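Local coordinates for protein L-iditol 2-dehydrogenase (Clostridium scindens, PDB 4OH1) that probably catalyses the NAD+-dependent oxidation of L-iditol and related polyols as a zinc-containing member of the alcohol dehydrogenase family, at residues F72-S77 / L155-T160; V99-K104 / W303-S308. All coordinates share one frame; numbering follows the deposited sequence.

Contact 1: residues F72-S77 / L155-T160; sequences FGHELS and LVEPLT. With ZN (zinc ion), chain B.
Strand 75-83, with the loop leading into it, faces the first turn of helix 156-168, and the backbones come closest at Glu75 and Glu157, whose CA atoms are 5.7 Å apart. Between them lies a zinc site of the zinc-dependent alcohol dehydrogenase fold, and the metal joins the two segments. Glu75 OE2 binds the zinc ion at 2.1 Å, and Glu157 OE1 binds it at the same distance. His74 supplies NE2, 2.4 Å from the metal. Two waters and Cys46, oxidised here to cysteinesulfonic acid, complete a six-atom shell. Because one oxygen of each carboxylate binds the same ion, Glu75 OE2 and Glu157 OE1 are drawn to within 3.2 Å of each other without a hydrogen bond. Glu75 reaches the ion on an extended chain, and its other oxygen, OE1, forms a salt bridge with Lys344, so both oxygens of its carboxylate are engaged. Glu157 arrives differently: CG leaves anti to the backbone N (chi1 -178°), and a turn about the CB-CG bond (chi2 -82°) swings the carboxylate towards the metal. It then meets the imidazole of His74 at the ring edge, the two planes standing 72° apart. Over one face of that imidazole lies CG of Glu75, while Tyr102 packs edge-to-face with the same ring. The Pro158 ring packs against the Glu75 carboxylate, with Pro158 CD 3.5 Å from Glu75 CD. The second oxygen of Glu157 serves the shell indirectly, as zinc-bound water 1 donates a short 2.5 Å hydrogen bond to OE2.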
ATOM      1  N   PHE A  72      -8.017 -34.198 -15.256  1.00 46.10           N
ATOM      2  CA  PHE A  72      -7.717 -33.342 -14.131  1.00 44.00           C
ATOM      3  C   PHE A  72      -6.222 -33.240 -13.898  1.00 41.67           C
ATOM      4  O   PHE A  72      -5.428 -33.915 -14.566  1.00 40.54           O
ATOM      5  CB  PHE A  72      -8.485 -33.790 -12.859  1.00 45.26           C
ATOM      6  CG  PHE A  72      -8.019 -35.108 -12.290  1.00 44.61           C
ATOM      7  CD1 PHE A  72      -8.073 -36.266 -13.045  1.00 41.78           C
ATOM      8  CD2 PHE A  72      -7.563 -35.189 -10.987  1.00 42.97           C
ATOM      9  CE1 PHE A  72      -7.633 -37.456 -12.533  1.00 43.82           C
ATOM     10  CE2 PHE A  72      -7.129 -36.394 -10.460  1.00 44.83           C
ATOM     11  CZ  PHE A  72      -7.136 -37.528 -11.238  1.00 42.96           C
ATOM     12  N   GLY A  73      -5.857 -32.406 -12.934  1.00 38.65           N
ATOM     13  CA  GLY A  73      -4.461 -32.248 -12.509  1.00 36.21           C
ATOM     14  C   GLY A  73      -4.060 -30.878 -12.946  1.00 35.56           C
ATOM     15  O   GLY A  73      -4.241 -30.527 -14.089  1.00 37.30           O
ATOM     16  N   HIS A  74      -3.562 -30.068 -12.024  1.00 37.43           N
ATOM     17  CA  HIS A  74      -3.122 -28.720 -12.370  1.00 38.43           C
ATOM     18  C   HIS A  74      -1.800 -28.293 -11.677  1.00 35.12           C
ATOM     19  O   HIS A  74      -1.460 -27.109 -11.638  1.00 39.61           O
ATOM     20  CB  HIS A  74      -4.255 -27.756 -12.048  1.00 37.95           C
ATOM     21  CG  HIS A  74      -4.524 -27.673 -10.597  1.00 41.28           C
ATOM     22  ND1 HIS A  74      -5.228 -28.643  -9.926  1.00 50.93           N
ATOM     23  CD2 HIS A  74      -4.091 -26.804  -9.660  1.00 41.13           C
ATOM     24  CE1 HIS A  74      -5.245 -28.364  -8.640  1.00 45.31           C
ATOM     25  NE2 HIS A  74      -4.571 -27.247  -8.456  1.00 47.53           N
ATOM     26  N   GLU A  75      -1.069 -29.257 -11.122  1.00 33.43           N
ATOM     27  CA  GLU A  75       0.156 -28.999 -10.438  1.00 31.97           C
ATOM     28  C   GLU A  75       1.205 -29.882 -11.068  1.00 33.24           C
ATOM     29  O   GLU A  75       1.167 -31.093 -10.878  1.00 35.15           O
ATOM     30  CB  GLU A  75       0.016 -29.309  -8.960  1.00 31.63           C
ATOM     31  CG  GLU A  75      -1.137 -28.576  -8.268  1.00 34.33           C
ATOM     32  CD  GLU A  75      -1.202 -28.818  -6.720  1.00 38.04           C
ATOM     33  OE1 GLU A  75      -0.465 -29.657  -6.147  1.00 37.44           O
ATOM     34  OE2 GLU A  75      -1.978 -28.113  -6.063  1.00 41.86           O
ATOM     35  N   LEU A  76       2.082 -29.311 -11.885  1.00 33.91           N
ATOM     36  CA  LEU A  76       2.998 -30.178 -12.687  1.00 36.79           C
ATOM     37  C   LEU A  76       4.260 -29.479 -13.133  1.00 36.06           C
ATOM     38  O   LEU A  76       4.317 -28.223 -13.329  1.00 34.10           O
ATOM     39  CB  LEU A  76       2.305 -30.764 -13.916  1.00 40.21           C
ATOM     40  CG  LEU A  76       1.923 -29.706 -14.970  1.00 43.26           C
ATOM     41  CD1 LEU A  76       1.978 -30.244 -16.336  1.00 46.72           C
ATOM     42  CD2 LEU A  76       0.570 -29.119 -14.683  1.00 42.04           C
ATOM     43  N   SER A  77       5.293 -30.297 -13.254  1.00 32.92           N
ATOM     44  CA  SER A  77       6.536 -29.858 -13.858  1.00 35.03           C
ATOM     45  C   SER A  77       6.899 -30.859 -14.952  1.00 35.09           C
ATOM     46  O   SER A  77       6.517 -31.992 -14.870  1.00 36.78           O
ATOM     47  CB  SER A  77       7.648 -29.823 -12.811  1.00 33.13           C
ATOM     48  OG  SER A  77       7.811 -31.092 -12.266  1.00 33.79           O
ATOM     49  N   LEU A 155       5.393 -28.306  -7.202  1.00 35.23           N
ATOM     50  CA  LEU A 155       4.595 -27.575  -6.201  1.00 33.11           C
ATOM     51  C   LEU A 155       4.549 -26.104  -6.462  1.00 31.29           C
ATOM     52  O   LEU A 155       4.065 -25.390  -5.603  1.00 33.08           O
ATOM     53  CB  LEU A 155       5.077 -27.836  -4.767  1.00 31.87           C
ATOM     54  CG  LEU A 155       4.378 -29.096  -4.246  1.00 36.18           C
ATOM     55  CD1 LEU A 155       4.542 -30.328  -5.153  1.00 36.09           C
ATOM     56  CD2 LEU A 155       5.004 -29.379  -2.921  1.00 40.11           C
ATOM     57  N   VAL A 156       5.002 -25.629  -7.622  1.00 29.89           N
ATOM     58  CA  VAL A 156       4.907 -24.208  -7.920  1.00 27.57           C
ATOM     59  C   VAL A 156       3.524 -23.632  -7.812  1.00 30.10           C
ATOM     60  O   VAL A 156       3.355 -22.476  -7.287  1.00 31.59           O
ATOM     61  CB  VAL A 156       5.535 -23.827  -9.272  1.00 30.60           C
ATOM     62  CG1 VAL A 156       5.138 -22.442  -9.707  1.00 31.89           C
ATOM     63  CG2 VAL A 156       7.057 -23.872  -9.179  1.00 34.14           C
ATOM     64  N   GLU A 157       2.512 -24.355  -8.269  1.00 31.81           N
ATOM     65  CA  GLU A 157       1.169 -23.759  -8.314  1.00 32.33           C
ATOM     66  C   GLU A 157       0.599 -23.647  -6.900  1.00 32.95           C
ATOM     67  O   GLU A 157       0.050 -22.618  -6.540  1.00 28.51           O
ATOM     68  CB  GLU A 157       0.199 -24.503  -9.240  1.00 32.99           C
ATOM     69  CG  GLU A 157      -1.236 -23.851  -9.345  1.00 32.49           C
ATOM     70  CD  GLU A 157      -2.151 -24.239  -8.203  1.00 36.34           C
ATOM     71  OE1 GLU A 157      -1.876 -25.287  -7.578  1.00 34.89           O
ATOM     72  OE2 GLU A 157      -3.101 -23.488  -7.861  1.00 35.22           O
ATOM     73  N   PRO A 158       0.691 -24.694  -6.103  1.00 31.13           N
ATOM     74  CA  PRO A 158       0.156 -24.469  -4.767  1.00 35.35           C
ATOM     75  C   PRO A 158       0.935 -23.407  -3.963  1.00 35.07           C
ATOM     76  O   PRO A 158       0.318 -22.685  -3.185  1.00 33.47           O
ATOM     77  CB  PRO A 158       0.211 -25.831  -4.109  1.00 35.75           C
ATOM     78  CG  PRO A 158       1.057 -26.642  -4.927  1.00 34.30           C
ATOM     79  CD  PRO A 158       0.980 -26.094  -6.324  1.00 34.77           C
ATOM     80  N   LEU A 159       2.242 -23.282  -4.187  1.00 35.17           N
ATOM     81  CA  LEU A 159       3.014 -22.171  -3.590  1.00 31.16           C
ATOM     82  C   LEU A 159       2.464 -20.825  -4.002  1.00 32.31           C
ATOM     83  O   LEU A 159       2.418 -19.920  -3.167  1.00 32.02           O
ATOM     84  CB  LEU A 159       4.489 -22.276  -3.873  1.00 30.48           C
ATOM     85  CG  LEU A 159       5.428 -21.398  -3.054  1.00 31.25           C
ATOM     86  CD1 LEU A 159       5.387 -21.799  -1.521  1.00 32.23           C
ATOM     87  CD2 LEU A 159       6.802 -21.578  -3.565  1.00 32.30           C
ATOM     88  N   THR A 160       1.999 -20.661  -5.247  1.00 30.57           N
ATOM     89  CA  THR A 160       1.351 -19.405  -5.583  1.00 28.08           C
ATOM     90  C   THR A 160       0.108 -19.092  -4.746  1.00 30.47           C
ATOM     91  O   THR A 160      -0.214 -17.930  -4.519  1.00 27.73           O
ATOM     92  CB  THR A 160       0.911 -19.302  -7.057  1.00 30.21           C
ATOM     93  OG1 THR A 160      -0.148 -20.249  -7.328  1.00 30.99           O
ATOM     94  CG2 THR A 160       2.091 -19.532  -8.031  1.00 30.28           C
TER
HETATM   95 ZN    ZN B 401      -3.219 -26.535  -6.559  0.75 49.76          ZN
HETATM   96  O   HOH W   1      -4.841 -24.789  -6.710  1.00 47.20           O
HETATM   97  O   HOH W   2      -3.312 -25.509  -4.402  1.00 38.82           O

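Contact 2: residues V99-K104 / W303-S308; sequences VANYAK and WQFPKS
Beside the first zinc site, where the GroES-like domain meets the Rossmann-type domain, Phe305 of helix 305-311 inserts its ring against Val99 and Ala100 of strand 97-100 and the following Asn101. Asn101 makes the main contact. Its CB sits over one face of the phenyl ring in a CH-pi contact, 3.8 Å from the centroid and close to the ring normal. From there the amide runs out past the rim beside CE1, nearly parallel to the ring (19°), an offset stack. Within this stack Asn101 CG approaches Phe305 CE1 to 3.4 Å. With CG anti to the backbone N (chi1 179°), the amide extends past the CE1 rim, and OD1 is left facing the chain ahead. There Asn101 OD1 accepts from Ala103 N at 3.1 Å in an Asx turn. That bond is nearly straight at the hydrogen (166°), although the donor stands well above the carbonyl plane and not on a lone pair; ND2 has a weak bond to Tyr105 OH. Val99 closes on the ring edge, CG2 lying 4.4 Å from Phe305 CD2, while Ala100 O comes within 3.7 Å of CE2. Phe142 of strand 141-143 also meets the phenyl ring. On the helix side, Lys307 NZ donates to Gln304 OE1 and also forms a salt bridge with Glu167 of helix 156-168. An aromatic side chain from the Rossmann-type half, the presumed nucleotide-binding part, set against a catalytic-domain strand, thus lines the domain junction of this zinc dehydrogenase fold.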
ATOM      1  N   VAL A  99       7.163 -25.294 -15.745  1.00 28.97           N
ATOM      2  CA  VAL A  99       5.929 -25.554 -15.072  1.00 27.88           C
ATOM      3  C   VAL A  99       4.875 -24.827 -15.834  1.00 30.41           C
ATOM      4  O   VAL A  99       5.161 -23.926 -16.667  1.00 32.39           O
ATOM      5  CB  VAL A  99       5.911 -25.135 -13.623  1.00 29.10           C
ATOM      6  CG1 VAL A  99       6.930 -25.925 -12.829  1.00 30.03           C
ATOM      7  CG2 VAL A  99       6.163 -23.628 -13.468  1.00 29.47           C
ATOM      8  N   ALA A 100       3.657 -25.249 -15.592  1.00 30.32           N
ATOM      9  CA  ALA A 100       2.497 -24.704 -16.300  1.00 32.37           C
ATOM     10  C   ALA A 100       1.472 -24.138 -15.323  1.00 34.01           C
ATOM     11  O   ALA A 100       1.286 -24.675 -14.227  1.00 32.04           O
ATOM     12  CB  ALA A 100       1.846 -25.807 -17.113  1.00 34.61           C
ATOM     13  N   ASN A 101       0.834 -23.056 -15.742  1.00 33.59           N
ATOM     14  CA  ASN A 101      -0.301 -22.485 -15.072  1.00 35.49           C
ATOM     15  C   ASN A 101      -1.575 -22.979 -15.770  1.00 36.16           C
ATOM     16  O   ASN A 101      -1.771 -22.682 -16.916  1.00 35.17           O
ATOM     17  CB  ASN A 101      -0.187 -20.964 -15.143  1.00 34.44           C
ATOM     18  CG  ASN A 101      -1.340 -20.251 -14.486  1.00 36.79           C
ATOM     19  OD1 ASN A 101      -2.205 -20.852 -13.857  1.00 37.86           O
ATOM     20  ND2 ASN A 101      -1.349 -18.938 -14.612  1.00 38.82           N
ATOM     21  N   TYR A 102      -2.434 -23.712 -15.064  1.00 33.52           N
ATOM     22  CA  TYR A 102      -3.626 -24.293 -15.625  1.00 35.64           C
ATOM     23  C   TYR A 102      -4.534 -23.214 -16.178  1.00 36.51           C
ATOM     24  O   TYR A 102      -5.343 -23.485 -17.069  1.00 37.42           O
ATOM     25  CB  TYR A 102      -4.395 -25.129 -14.552  1.00 39.44           C
ATOM     26  CG  TYR A 102      -4.935 -24.274 -13.396  1.00 40.71           C
ATOM     27  CD1 TYR A 102      -4.149 -23.990 -12.283  1.00 43.22           C
ATOM     28  CD2 TYR A 102      -6.174 -23.705 -13.455  1.00 43.42           C
ATOM     29  CE1 TYR A 102      -4.616 -23.182 -11.244  1.00 46.52           C
ATOM     30  CE2 TYR A 102      -6.652 -22.886 -12.430  1.00 46.49           C
ATOM     31  CZ  TYR A 102      -5.869 -22.636 -11.328  1.00 48.43           C
ATOM     32  OH  TYR A 102      -6.319 -21.797 -10.323  1.00 53.43           O
ATOM     33  N   ALA A 103      -4.458 -22.003 -15.635  1.00 36.49           N
ATOM     34  CA  ALA A 103      -5.467 -20.974 -15.944  1.00 40.18           C
ATOM     35  C   ALA A 103      -5.074 -20.217 -17.213  1.00 41.02           C
ATOM     36  O   ALA A 103      -3.952 -19.781 -17.329  1.00 39.30           O
ATOM     37  CB  ALA A 103      -5.600 -19.996 -14.764  1.00 42.92           C
ATOM     38  N   LYS A 104      -6.010 -20.082 -18.152  1.00 43.44           N
ATOM     39  CA  LYS A 104      -5.817 -19.332 -19.384  1.00 43.21           C
ATOM     40  C   LYS A 104      -6.630 -18.036 -19.356  1.00 45.03           C
ATOM     41  O   LYS A 104      -7.862 -18.053 -19.432  1.00 42.76           O
ATOM     42  CB  LYS A 104      -6.249 -20.172 -20.579  1.00 45.06           C
ATOM     43  CG  LYS A 104      -6.082 -19.476 -21.959  1.00 47.53           C
ATOM     44  CD  LYS A 104      -4.675 -19.033 -22.170  1.00 47.83           C
ATOM     45  CE  LYS A 104      -4.396 -18.616 -23.571  1.00 49.30           C
ATOM     46  NZ  LYS A 104      -5.196 -17.437 -23.908  1.00 54.93           N
ATOM     47  N   TRP A 303      -0.437 -13.240 -11.233  1.00 38.93           N
ATOM     48  CA  TRP A 303       0.944 -12.844 -11.421  1.00 37.64           C
ATOM     49  C   TRP A 303       1.922 -13.430 -10.415  1.00 32.39           C
ATOM     50  O   TRP A 303       2.898 -12.802 -10.118  1.00 35.71           O
ATOM     51  CB  TRP A 303       1.068 -11.325 -11.350  1.00 39.90           C
ATOM     52  CG  TRP A 303       0.029 -10.616 -12.199  1.00 42.53           C
ATOM     53  CD1 TRP A 303      -0.849  -9.680 -11.764  1.00 46.43           C
ATOM     54  CD2 TRP A 303      -0.219 -10.770 -13.620  1.00 42.62           C
ATOM     55  NE1 TRP A 303      -1.638  -9.250 -12.811  1.00 48.20           N
ATOM     56  CE2 TRP A 303      -1.255  -9.887 -13.960  1.00 44.14           C
ATOM     57  CE3 TRP A 303       0.337 -11.561 -14.631  1.00 44.28           C
ATOM     58  CZ2 TRP A 303      -1.764  -9.790 -15.256  1.00 45.96           C
ATOM     59  CZ3 TRP A 303      -0.193 -11.477 -15.922  1.00 45.44           C
ATOM     60  CH2 TRP A 303      -1.216 -10.596 -16.212  1.00 44.31           C
ATOM     61  N   GLN A 304       1.666 -14.620  -9.901  1.00 30.17           N
ATOM     62  CA  GLN A 304       2.506 -15.170  -8.869  1.00 29.44           C
ATOM     63  C   GLN A 304       3.521 -16.191  -9.337  1.00 31.03           C
ATOM     64  O   GLN A 304       4.379 -16.634  -8.538  1.00 27.79           O
ATOM     65  CB  GLN A 304       1.644 -15.822  -7.783  1.00 28.17           C
ATOM     66  CG  GLN A 304       0.673 -14.899  -7.081  1.00 34.68           C
ATOM     67  CD  GLN A 304       1.346 -13.974  -6.071  1.00 35.33           C
ATOM     68  OE1 GLN A 304       2.513 -13.691  -6.145  1.00 43.05           O
ATOM     69  NE2 GLN A 304       0.597 -13.488  -5.178  1.00 39.45           N
ATOM     70  N   PHE A 305       3.421 -16.615 -10.578  1.00 32.31           N
ATOM     71  CA  PHE A 305       4.230 -17.763 -11.023  1.00 29.44           C
ATOM     72  C   PHE A 305       5.742 -17.508 -11.014  1.00 28.03           C
ATOM     73  O   PHE A 305       6.505 -18.297 -10.457  1.00 27.27           O
ATOM     74  CB  PHE A 305       3.679 -18.309 -12.353  1.00 31.16           C
ATOM     75  CG  PHE A 305       2.657 -19.461 -12.159  1.00 33.75           C
ATOM     76  CD1 PHE A 305       1.329 -19.210 -11.781  1.00 36.81           C
ATOM     77  CD2 PHE A 305       3.035 -20.770 -12.325  1.00 35.21           C
ATOM     78  CE1 PHE A 305       0.425 -20.263 -11.579  1.00 34.11           C
ATOM     79  CE2 PHE A 305       2.128 -21.817 -12.117  1.00 36.74           C
ATOM     80  CZ  PHE A 305       0.837 -21.552 -11.746  1.00 33.03           C
ATOM     81  N   PRO A 306       6.200 -16.379 -11.563  1.00 27.72           N
ATOM     82  CA  PRO A 306       7.649 -16.117 -11.551  1.00 28.95           C
ATOM     83  C   PRO A 306       8.197 -16.044 -10.113  1.00 31.46           C
ATOM     84  O   PRO A 306       9.224 -16.700  -9.790  1.00 27.97           O
ATOM     85  CB  PRO A 306       7.771 -14.792 -12.321  1.00 29.26           C
ATOM     86  CG  PRO A 306       6.565 -14.835 -13.237  1.00 30.27           C
ATOM     87  CD  PRO A 306       5.486 -15.387 -12.387  1.00 28.38           C
ATOM     88  N   LYS A 307       7.451 -15.342  -9.260  1.00 29.82           N
ATOM     89  CA  LYS A 307       7.746 -15.233  -7.808  1.00 29.14           C
ATOM     90  C   LYS A 307       7.882 -16.582  -7.123  1.00 25.61           C
ATOM     91  O   LYS A 307       8.868 -16.930  -6.424  1.00 27.67           O
ATOM     92  CB  LYS A 307       6.664 -14.363  -7.167  1.00 31.14           C
ATOM     93  CG  LYS A 307       6.887 -14.079  -5.693  1.00 32.98           C
ATOM     94  CD  LYS A 307       5.707 -13.487  -5.038  1.00 31.88           C
ATOM     95  CE  LYS A 307       5.385 -12.126  -5.577  1.00 31.50           C
ATOM     96  NZ  LYS A 307       4.036 -11.780  -5.160  1.00 31.87           N
ATOM     97  N   SER A 308       6.896 -17.385  -7.355  1.00 25.85           N
ATOM     98  CA  SER A 308       6.885 -18.711  -6.792  1.00 28.41           C
ATOM     99  C   SER A 308       8.047 -19.543  -7.250  1.00 28.39           C
ATOM    100  O   SER A 308       8.702 -20.281  -6.468  1.00 29.95           O
ATOM    101  CB  SER A 308       5.557 -19.367  -7.170  1.00 30.90           C
ATOM    102  OG  SER A 308       5.505 -20.682  -6.681  1.00 30.22           O
TER

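In the fold
From the N terminus the chain passes residues 72-77, which lead into strand 75-83, and then 99-104, which leave its antiparallel neighbour 97-100 in one mixed sheet, both in the GroES-like region. It returns at 155-160, closing the loop of contact 1 through the zinc ion, and helix 156-168 leads on towards the Rossmann sheet. Only after that parallel sheet is complete does 303-308 come back to 99-104 and close contact 2. The two loops therefore cross, their segments alternating along the sequence. Their centres lie 9 Å apart, and they meet where Val156 O probably accepts a hydrogen bond from Ser308 OG at 2.9 Å, linking helices 156-168 and 305-311 beside the shared sheet.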